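Local coordinates for protein prephenate dehydratase:Amino acid-binding ACT (Brucella abortus, PDB 6VH5) that probably catalyses the conversion of prephenate to phenylpyruvate in phenylalanine biosynthesis, and binds phenylalanine at its ACT domain, at residues L103-Q108 against E190-R195; V220-N225 against A258-A263. One frame throughout, in Å; residues are numbered along the deposited sequence.

Contact 1: residues L103-Q108 against E190-R195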
ATOM      1  N   LEU A 103       4.870  -6.321 -15.066  1.00 59.38           N
ATOM      2  CA  LEU A 103       6.218  -6.887 -15.052  1.00 65.79           C
ATOM      3  C   LEU A 103       6.310  -8.087 -14.115  1.00 59.03           C
ATOM      4  O   LEU A 103       6.062  -7.949 -12.906  1.00 53.45           O
ATOM      5  CB  LEU A 103       7.243  -5.818 -14.666  1.00 61.95           C
ATOM      6  CG  LEU A 103       8.665  -6.316 -14.436  1.00 63.44           C
ATOM      7  CD1 LEU A 103       9.299  -6.680 -15.757  1.00 64.23           C
ATOM      8  CD2 LEU A 103       9.465  -5.195 -13.780  1.00 63.29           C
ATOM      9  N   PRO A 104       6.643  -9.274 -14.616  1.00 64.23           N
ATOM     10  CA  PRO A 104       6.946 -10.399 -13.712  1.00 62.78           C
ATOM     11  C   PRO A 104       8.195 -10.107 -12.888  1.00 54.44           C
ATOM     12  O   PRO A 104       9.246  -9.760 -13.430  1.00 55.39           O
ATOM     13  CB  PRO A 104       7.161 -11.577 -14.668  1.00 55.58           C
ATOM     14  CG  PRO A 104       6.426 -11.179 -15.926  1.00 60.98           C
ATOM     15  CD  PRO A 104       6.595  -9.685 -16.028  1.00 62.85           C
ATOM     16  N   ILE A 105       8.064 -10.243 -11.568  1.00 55.13           N
ATOM     17  CA  ILE A 105       9.128  -9.921 -10.619  1.00 62.46           C
ATOM     18  C   ILE A 105       9.959 -11.175 -10.356  1.00 62.36           C
ATOM     19  O   ILE A 105       9.421 -12.210  -9.952  1.00 70.42           O
ATOM     20  CB  ILE A 105       8.542  -9.363  -9.311  1.00 55.35           C
ATOM     21  CG1 ILE A 105       7.792  -8.071  -9.579  1.00 52.73           C
ATOM     22  CG2 ILE A 105       9.635  -9.118  -8.287  1.00 48.34           C
ATOM     23  CD1 ILE A 105       8.596  -7.071 -10.387  1.00 57.60           C
ATOM     24  N   HIS A 106      11.271 -11.081 -10.571  1.00 62.13           N
ATOM     25  CA  HIS A 106      12.190 -12.185 -10.322  1.00 59.94           C
ATOM     26  C   HIS A 106      13.441 -11.679  -9.619  1.00 61.82           C
ATOM     27  O   HIS A 106      13.889 -10.550  -9.848  1.00 56.95           O
ATOM     28  CB  HIS A 106      12.573 -12.904 -11.623  1.00 59.73           C
ATOM     29  CG  HIS A 106      11.427 -13.600 -12.285  1.00 76.33           C
ATOM     30  ND1 HIS A 106      10.670 -14.560 -11.646  1.00 78.86           N
ATOM     31  CD2 HIS A 106      10.882 -13.449 -13.516  1.00 80.39           C
ATOM     32  CE1 HIS A 106       9.723 -14.984 -12.463  1.00 82.71           C
ATOM     33  NE2 HIS A 106       9.828 -14.324 -13.603  1.00 79.45           N
ATOM     34  N   PHE A 107      14.014 -12.541  -8.777  1.00 62.56           N
ATOM     35  CA  PHE A 107      15.237 -12.256  -8.042  1.00 61.22           C
ATOM     36  C   PHE A 107      16.378 -13.123  -8.543  1.00 69.42           C
ATOM     37  O   PHE A 107      16.210 -14.329  -8.754  1.00 74.21           O
ATOM     38  CB  PHE A 107      15.065 -12.508  -6.546  1.00 64.10           C
ATOM     39  CG  PHE A 107      14.377 -11.411  -5.829  1.00 62.64           C
ATOM     40  CD1 PHE A 107      13.042 -11.514  -5.509  1.00 60.80           C
ATOM     41  CD2 PHE A 107      15.070 -10.260  -5.487  1.00 63.84           C
ATOM     42  CE1 PHE A 107      12.405 -10.492  -4.852  1.00 69.14           C
ATOM     43  CE2 PHE A 107      14.440  -9.232  -4.828  1.00 71.67           C
ATOM     44  CZ  PHE A 107      13.100  -9.343  -4.516  1.00 73.79           C
ATOM     45  N   GLN A 108      17.550 -12.510  -8.683  1.00 71.00           N
ATOM     46  CA  GLN A 108      18.754 -13.197  -9.124  1.00 70.65           C
ATOM     47  C   GLN A 108      19.797 -13.141  -8.018  1.00 65.13           C
ATOM     48  O   GLN A 108      20.027 -12.079  -7.431  1.00 60.54           O
ATOM     49  CB  GLN A 108      19.304 -12.565 -10.408  1.00 74.55           C
ATOM     50  CG  GLN A 108      18.227 -12.157 -11.411  1.00 77.00           C
ATOM     51  CD  GLN A 108      17.498 -13.347 -12.008  1.00 78.63           C
ATOM     52  OE1 GLN A 108      17.913 -14.497 -11.841  1.00 80.94           O
ATOM     53  NE2 GLN A 108      16.389 -13.080 -12.691  1.00 69.47           N
ATOM     54  N   GLU A 190       6.318 -18.286  -7.066  1.00 84.73           N
ATOM     55  CA  GLU A 190       6.276 -17.765  -8.414  1.00 83.98           C
ATOM     56  C   GLU A 190       5.057 -16.866  -8.557  1.00 71.46           C
ATOM     57  O   GLU A 190       4.312 -16.632  -7.603  1.00 76.48           O
ATOM     58  CB  GLU A 190       6.278 -18.909  -9.427  1.00 94.99           C
ATOM     59  CG  GLU A 190       5.388 -20.080  -9.091  1.00103.25           C
ATOM     60  CD  GLU A 190       5.716 -21.280  -9.955  1.00108.72           C
ATOM     61  OE1 GLU A 190       4.790 -22.032 -10.328  1.00103.16           O
ATOM     62  OE2 GLU A 190       6.916 -21.452 -10.273  1.00116.66           O
ATOM     63  N   ASN A 191       4.882 -16.318  -9.753  1.00 65.22           N
ATOM     64  CA  ASN A 191       3.731 -15.461 -10.051  1.00 74.42           C
ATOM     65  C   ASN A 191       3.705 -14.206  -9.181  1.00 70.60           C
ATOM     66  O   ASN A 191       2.679 -13.829  -8.617  1.00 77.35           O
ATOM     67  CB  ASN A 191       2.425 -16.249  -9.928  1.00 78.48           C
ATOM     68  CG  ASN A 191       2.068 -16.932 -11.205  1.00 88.09           C
ATOM     69  OD1 ASN A 191       2.143 -18.154 -11.312  1.00 96.89           O
ATOM     70  ND2 ASN A 191       1.707 -16.139 -12.214  1.00 92.88           N
ATOM     71  N   ASN A 192       4.858 -13.571  -9.061  1.00 71.25           N
ATOM     72  CA  ASN A 192       4.981 -12.288  -8.393  1.00 66.76           C
ATOM     73  C   ASN A 192       5.013 -11.234  -9.491  1.00 64.73           C
ATOM     74  O   ASN A 192       5.959 -11.193 -10.285  1.00 58.08           O
ATOM     75  CB  ASN A 192       6.234 -12.245  -7.526  1.00 64.20           C
ATOM     76  CG  ASN A 192       6.340 -10.966  -6.731  1.00 63.88           C
ATOM     77  OD1 ASN A 192       5.427 -10.143  -6.733  1.00 70.36           O
ATOM     78  ND2 ASN A 192       7.430 -10.814  -6.012  1.00 60.00           N
ATOM     79  N   VAL A 193       3.938 -10.451  -9.595  1.00 67.51           N
ATOM     80  CA  VAL A 193       3.758  -9.474 -10.666  1.00 64.65           C
ATOM     81  C   VAL A 193       3.501  -8.094 -10.074  1.00 60.26           C
ATOM     82  O   VAL A 193       2.794  -7.959  -9.068  1.00 59.98           O
ATOM     83  CB  VAL A 193       2.603  -9.885 -11.598  1.00 68.81           C
ATOM     84  CG1 VAL A 193       2.562  -8.986 -12.815  1.00 72.60           C
ATOM     85  CG2 VAL A 193       2.771 -11.333 -12.013  1.00 66.06           C
ATOM     86  N   THR A 194       4.087  -7.073 -10.689  1.00 52.86           N
ATOM     87  CA  THR A 194       3.828  -5.681 -10.342  1.00 61.09           C
ATOM     88  C   THR A 194       3.128  -4.984 -11.502  1.00 53.57           C
ATOM     89  O   THR A 194       3.518  -5.155 -12.665  1.00 50.68           O
ATOM     90  CB  THR A 194       5.118  -4.923  -9.983  1.00 60.14           C
ATOM     91  OG1 THR A 194       5.575  -5.331  -8.691  1.00 58.56           O
ATOM     92  CG2 THR A 194       4.847  -3.409  -9.948  1.00 43.97           C
ATOM     93  N   ARG A 195       2.089  -4.221 -11.191  1.00 51.28           N
ATOM     94  CA  ARG A 195       1.384  -3.430 -12.192  1.00 45.18           C
ATOM     95  C   ARG A 195       1.797  -1.972 -12.061  1.00 50.21           C
ATOM     96  O   ARG A 195       1.634  -1.362 -10.993  1.00 50.62           O
ATOM     97  CB  ARG A 195      -0.127  -3.568 -12.058  1.00 45.63           C
ATOM     98  CG  ARG A 195      -0.897  -2.571 -12.932  1.00 50.40           C
ATOM     99  CD  ARG A 195      -2.418  -2.804 -12.849  1.00 58.16           C
ATOM    100  NE  ARG A 195      -3.096  -2.022 -13.870  1.00 58.67           N
ATOM    101  CZ  ARG A 195      -4.175  -1.279 -13.670  1.00 51.78           C
ATOM    102  NH1 ARG A 195      -4.745  -1.222 -12.475  1.00 51.74           N
ATOM    103  NH2 ARG A 195      -4.683  -0.597 -14.677  1.00 47.59           N
TER
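I105 packs against N192 and T194 and forms the tight part of this contact. Its CG2 methyl meets the amide of N192, with CG2 3.6 Å from N192 ND2. The other branch lies near the hydroxyl of T194, with I105 CG1 3.6 Å from T194 OG1. The first torsion of I105 (chi1 -62°) sets CG1 beside the backbone N and CG2 anti to it, which turns CG2 to the N192 amide and CG1 to the T194 hydroxyl. The polar ends of N192 and T194 are engaged by a third residue. N77 ND2 of the adjacent strand 70-77 hydrogen-bonds to both N192 OD1 and T194 OG1. This fixes the amide and the hydroxyl against the buried isoleucine.

The backbones are paired as antiparallel strands. L103 and T194 form a hydrogen-bonded pair, with L103 N 3.0 Å from T194 O and T194 N 3.1 Å from L103 O. Both bonds are nearly straight at the hydrogen (172°). One more backbone hydrogen bond runs from I105 N to N192 O at 2.6 Å. The pairing joins strand 96-104, at the edge of its sheet within the chain, to strand 193-200. The sheet belongs to one lobe of the two-lobed catalytic domain, whose fold resembles type 2 periplasmic binding proteins. T194 is predicted to be essential for dehydratase activity, consistent with an active site beside this strand.

L103 shares the sheet face of T194, and helix 36-44 packs on it through T39 and N43. The opposite face is looser. There P104 and V193 form the non-hydrogen-bonded pair, and P104 is exposed. V193 CG1 reaches L103 O at 3.7 Å, but comes no nearer to P104 than 4.5 Å, at its N. Beyond N192 the chains part, and N191 is exposed, though it touches G254 of the second subunit.

Contact 2: residues V220-N225 against A258-A263. With PHE (phenylalanine), chain J.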
ATOM      1  N   VAL A 220     -12.467   8.315 -10.783  1.00 52.92           N
ATOM      2  CA  VAL A 220     -12.906   8.356  -9.395  1.00 50.12           C
ATOM      3  C   VAL A 220     -14.301   8.969  -9.368  1.00 52.73           C
ATOM      4  O   VAL A 220     -14.680   9.741 -10.251  1.00 59.84           O
ATOM      5  CB  VAL A 220     -11.944   9.145  -8.480  1.00 53.00           C
ATOM      6  CG1 VAL A 220     -10.636   8.401  -8.329  1.00 38.49           C
ATOM      7  CG2 VAL A 220     -11.697  10.564  -9.028  1.00 42.29           C
ATOM      8  N   PHE A 221     -15.055   8.632  -8.324  1.00 46.92           N
ATOM      9  CA  PHE A 221     -16.382   9.199  -8.105  1.00 47.14           C
ATOM     10  C   PHE A 221     -16.714   9.072  -6.625  1.00 47.03           C
ATOM     11  O   PHE A 221     -16.153   8.230  -5.915  1.00 44.24           O
ATOM     12  CB  PHE A 221     -17.458   8.507  -8.960  1.00 54.43           C
ATOM     13  CG  PHE A 221     -17.619   7.017  -8.675  1.00 51.72           C
ATOM     14  CD1 PHE A 221     -18.502   6.573  -7.706  1.00 49.54           C
ATOM     15  CD2 PHE A 221     -16.877   6.078  -9.375  1.00 49.21           C
ATOM     16  CE1 PHE A 221     -18.642   5.219  -7.438  1.00 46.18           C
ATOM     17  CE2 PHE A 221     -17.014   4.712  -9.121  1.00 49.65           C
ATOM     18  CZ  PHE A 221     -17.884   4.284  -8.148  1.00 48.07           C
ATOM     19  N   ARG A 222     -17.635   9.917  -6.167  1.00 43.18           N
ATOM     20  CA  ARG A 222     -18.077   9.925  -4.777  1.00 55.43           C
ATOM     21  C   ARG A 222     -19.557   9.564  -4.645  1.00 57.71           C
ATOM     22  O   ARG A 222     -20.390  10.002  -5.446  1.00 61.75           O
ATOM     23  CB  ARG A 222     -17.825  11.293  -4.146  1.00 67.76           C
ATOM     24  CG  ARG A 222     -16.350  11.599  -4.029  1.00 82.68           C
ATOM     25  CD  ARG A 222     -16.094  13.029  -3.707  1.00 90.55           C
ATOM     26  NE  ARG A 222     -14.662  13.287  -3.713  1.00 92.73           N
ATOM     27  CZ  ARG A 222     -14.076  14.192  -2.942  1.00 87.68           C
ATOM     28  NH1 ARG A 222     -14.815  14.910  -2.107  1.00 80.94           N
ATOM     29  NH2 ARG A 222     -12.760  14.362  -2.998  1.00 91.45           N
ATOM     30  N   VAL A 223     -19.881   8.796  -3.599  1.00 49.35           N
ATOM     31  CA  VAL A 223     -21.258   8.539  -3.198  1.00 52.61           C
ATOM     32  C   VAL A 223     -21.399   8.793  -1.704  1.00 50.56           C
ATOM     33  O   VAL A 223     -20.420   8.895  -0.962  1.00 59.22           O
ATOM     34  CB  VAL A 223     -21.736   7.103  -3.523  1.00 58.81           C
ATOM     35  CG1 VAL A 223     -21.771   6.873  -5.018  1.00 68.35           C
ATOM     36  CG2 VAL A 223     -20.869   6.057  -2.817  1.00 54.64           C
ATOM     37  N   ARG A 224     -22.650   8.923  -1.280  1.00 46.19           N
ATOM     38  CA  ARG A 224     -22.988   8.935   0.132  1.00 53.43           C
ATOM     39  C   ARG A 224     -22.756   7.547   0.732  1.00 64.84           C
ATOM     40  O   ARG A 224     -22.835   6.522   0.046  1.00 64.65           O
ATOM     41  CB  ARG A 224     -24.443   9.362   0.295  1.00 56.75           C
ATOM     42  CG  ARG A 224     -24.672  10.852   0.046  1.00 63.86           C
ATOM     43  CD  ARG A 224     -26.142  11.261   0.141  1.00 71.36           C
ATOM     44  NE  ARG A 224     -26.771  11.111   1.453  1.00 84.85           N
ATOM     45  CZ  ARG A 224     -27.790  10.287   1.696  1.00 87.64           C
ATOM     46  NH1 ARG A 224     -28.281   9.529   0.718  1.00 80.85           N
ATOM     47  NH2 ARG A 224     -28.319  10.217   2.911  1.00 92.70           N
ATOM     48  N   ASN A 225     -22.417   7.527   2.019  1.00 64.93           N
ATOM     49  CA  ASN A 225     -22.126   6.286   2.734  1.00 56.70           C
ATOM     50  C   ASN A 225     -23.411   5.680   3.312  1.00 60.88           C
ATOM     51  O   ASN A 225     -23.580   5.565   4.526  1.00 65.75           O
ATOM     52  CB  ASN A 225     -21.086   6.546   3.822  1.00 55.26           C
ATOM     53  CG  ASN A 225     -20.572   5.265   4.466  1.00 63.90           C
ATOM     54  OD1 ASN A 225     -20.263   4.286   3.781  1.00 62.36           O
ATOM     55  ND2 ASN A 225     -20.525   5.250   5.794  1.00 68.28           N
ATOM     56  N   ALA A 258     -19.234  10.190   3.550  1.00 61.99           N
ATOM     57  CA  ALA A 258     -19.130  10.018   2.111  1.00 58.95           C
ATOM     58  C   ALA A 258     -17.945   9.123   1.796  1.00 60.75           C
ATOM     59  O   ALA A 258     -17.040   8.950   2.617  1.00 75.50           O
ATOM     60  CB  ALA A 258     -18.968  11.370   1.400  1.00 49.94           C
ATOM     61  N   THR A 259     -17.964   8.538   0.599  1.00 55.34           N
ATOM     62  CA  THR A 259     -16.936   7.587   0.207  1.00 56.67           C
ATOM     63  C   THR A 259     -16.475   7.887  -1.211  1.00 53.99           C
ATOM     64  O   THR A 259     -17.296   8.151  -2.090  1.00 53.19           O
ATOM     65  CB  THR A 259     -17.440   6.141   0.285  1.00 53.23           C
ATOM     66  OG1 THR A 259     -18.196   5.977   1.490  1.00 64.89           O
ATOM     67  CG2 THR A 259     -16.249   5.163   0.305  1.00 41.94           C
ATOM     68  N   GLN A 260     -15.166   7.827  -1.440  1.00 55.22           N
ATOM     69  CA  GLN A 260     -14.638   7.954  -2.790  1.00 59.19           C
ATOM     70  C   GLN A 260     -14.179   6.590  -3.297  1.00 56.44           C
ATOM     71  O   GLN A 260     -13.693   5.755  -2.531  1.00 56.47           O
ATOM     72  CB  GLN A 260     -13.483   8.960  -2.859  1.00 63.31           C
ATOM     73  CG  GLN A 260     -13.084   9.300  -4.292  1.00 66.70           C
ATOM     74  CD  GLN A 260     -12.216  10.529  -4.384  1.00 70.08           C
ATOM     75  OE1 GLN A 260     -12.637  11.626  -4.024  1.00 77.78           O
ATOM     76  NE2 GLN A 260     -10.997  10.353  -4.877  1.00 62.51           N
ATOM     77  N   PHE A 261     -14.346   6.370  -4.601  1.00 56.23           N
ATOM     78  CA  PHE A 261     -14.011   5.107  -5.241  1.00 53.70           C
ATOM     79  C   PHE A 261     -13.042   5.365  -6.381  1.00 52.00           C
ATOM     80  O   PHE A 261     -13.156   6.364  -7.101  1.00 52.33           O
ATOM     81  CB  PHE A 261     -15.263   4.373  -5.785  1.00 51.29           C
ATOM     82  CG  PHE A 261     -16.074   3.676  -4.721  1.00 53.69           C
ATOM     83  CD1 PHE A 261     -15.812   2.337  -4.393  1.00 52.94           C
ATOM     84  CD2 PHE A 261     -17.056   4.359  -4.010  1.00 40.11           C
ATOM     85  CE1 PHE A 261     -16.526   1.690  -3.392  1.00 46.32           C
ATOM     86  CE2 PHE A 261     -17.773   3.722  -3.005  1.00 41.30           C
ATOM     87  CZ  PHE A 261     -17.510   2.382  -2.696  1.00 47.72           C
ATOM     88  N   TYR A 262     -12.086   4.459  -6.526  1.00 39.28           N
ATOM     89  CA  TYR A 262     -11.140   4.455  -7.630  1.00 46.31           C
ATOM     90  C   TYR A 262     -11.467   3.243  -8.486  1.00 44.06           C
ATOM     91  O   TYR A 262     -11.588   2.137  -7.960  1.00 51.96           O
ATOM     92  CB  TYR A 262      -9.695   4.409  -7.095  1.00 43.50           C
ATOM     93  CG  TYR A 262      -8.591   4.458  -8.127  1.00 47.33           C
ATOM     94  CD1 TYR A 262      -7.840   5.615  -8.321  1.00 57.25           C
ATOM     95  CD2 TYR A 262      -8.251   3.322  -8.864  1.00 52.45           C
ATOM     96  CE1 TYR A 262      -6.795   5.652  -9.247  1.00 56.18           C
ATOM     97  CE2 TYR A 262      -7.222   3.344  -9.799  1.00 53.10           C
ATOM     98  CZ  TYR A 262      -6.498   4.515  -9.988  1.00 57.13           C
ATOM     99  OH  TYR A 262      -5.482   4.536 -10.922  1.00 49.07           O
ATOM    100  N   ALA A 263     -11.617   3.442  -9.792  1.00 41.97           N
ATOM    101  CA  ALA A 263     -12.123   2.368 -10.634  1.00 44.27           C
ATOM    102  C   ALA A 263     -11.448   2.355 -11.997  1.00 49.74           C
ATOM    103  O   ALA A 263     -11.110   3.409 -12.546  1.00 52.20           O
ATOM    104  CB  ALA A 263     -13.643   2.490 -10.826  1.00 45.77           C
TER
HETATM  105  N   PHE J 301     -21.650   2.595   2.044  1.00 49.67           N
HETATM  106  CA  PHE J 301     -22.154   2.689   0.680  1.00 52.96           C
HETATM  107  C   PHE J 301     -22.959   1.457   0.265  1.00 59.08           C
HETATM  108  O   PHE J 301     -23.309   1.322  -0.912  1.00 60.31           O
HETATM  109  CB  PHE J 301     -21.009   2.905  -0.307  1.00 47.09           C
HETATM  110  CG  PHE J 301     -19.812   2.010  -0.066  1.00 52.32           C
HETATM  111  CD1 PHE J 301     -18.685   2.499   0.579  1.00 51.05           C
HETATM  112  CD2 PHE J 301     -19.805   0.700  -0.504  1.00 42.92           C
HETATM  113  CE1 PHE J 301     -17.578   1.682   0.804  1.00 51.72           C
HETATM  114  CE2 PHE J 301     -18.710  -0.119  -0.287  1.00 53.38           C
HETATM  115  CZ  PHE J 301     -17.588   0.377   0.368  1.00 52.69           C
HETATM  116  OXT PHE J 301     -23.269   0.584   1.082  1.00 53.63           O
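N225 and T259 meet beside the bound phenylalanine, N225 OD1 lying 3.5 Å from T259 OG1 without a hydrogen bond. The ligand N donates to N225 OD1 at 2.8 Å. Its ring atom CD1 lies 3.5 Å from F261 CZ and 3.6 Å from T259 CG2. L230 N, and N243 OD1 and M244 O of the second subunit, also hydrogen-bond the ligand. Q251 then steadies the first shell, its NE2 bonding N225 OD1 and its OE1 bonding T259 OG1.

Further along the same face, F261 CB sits over the F221 ring, 3.8 Å from its centroid, in a CH-pi contact. F221 CG lies between backbone N and carbonyl carbon (chi1 61°), which brings CZ close to that CB. The two rings are near parallel but slid apart, with little overlap. V223 CG2 meets the edge of F261 at CE2, 3.9 Å away.

On the other face, Q260 OE1 accepts R222 NE at 2.6 Å and, weakly, R222 NH2. Backbone bonds of F221 with F261 and V223 with T259 hold the strands in antiparallel register.

These are the two central strands of the four-stranded ACT sheet. Helix 229-240 packs on F221, V223 and F261, while strands 243-251 and 286-295 flank the pair.

The two contacts belong to different functional parts of the chain. Contact 1 lies in the prephenate dehydratase region and holds T194, predicted to be essential for activity. Contact 2 lies in the ACT region and lines a phenylalanine pocket. They follow in series, with strand 193-200 succeeded by strand 215-224. Their centres are about 31 Å apart, on opposite sides of the chain's centre, and their nearest atoms are about 6 Å apart without touching. The R195 guanidinium reaches D264 in a salt bridge, just past A263 of contact 2. Such a link between the regions is consistent with the feedback regulation known in this family, where phenylalanine binds the ACT domain.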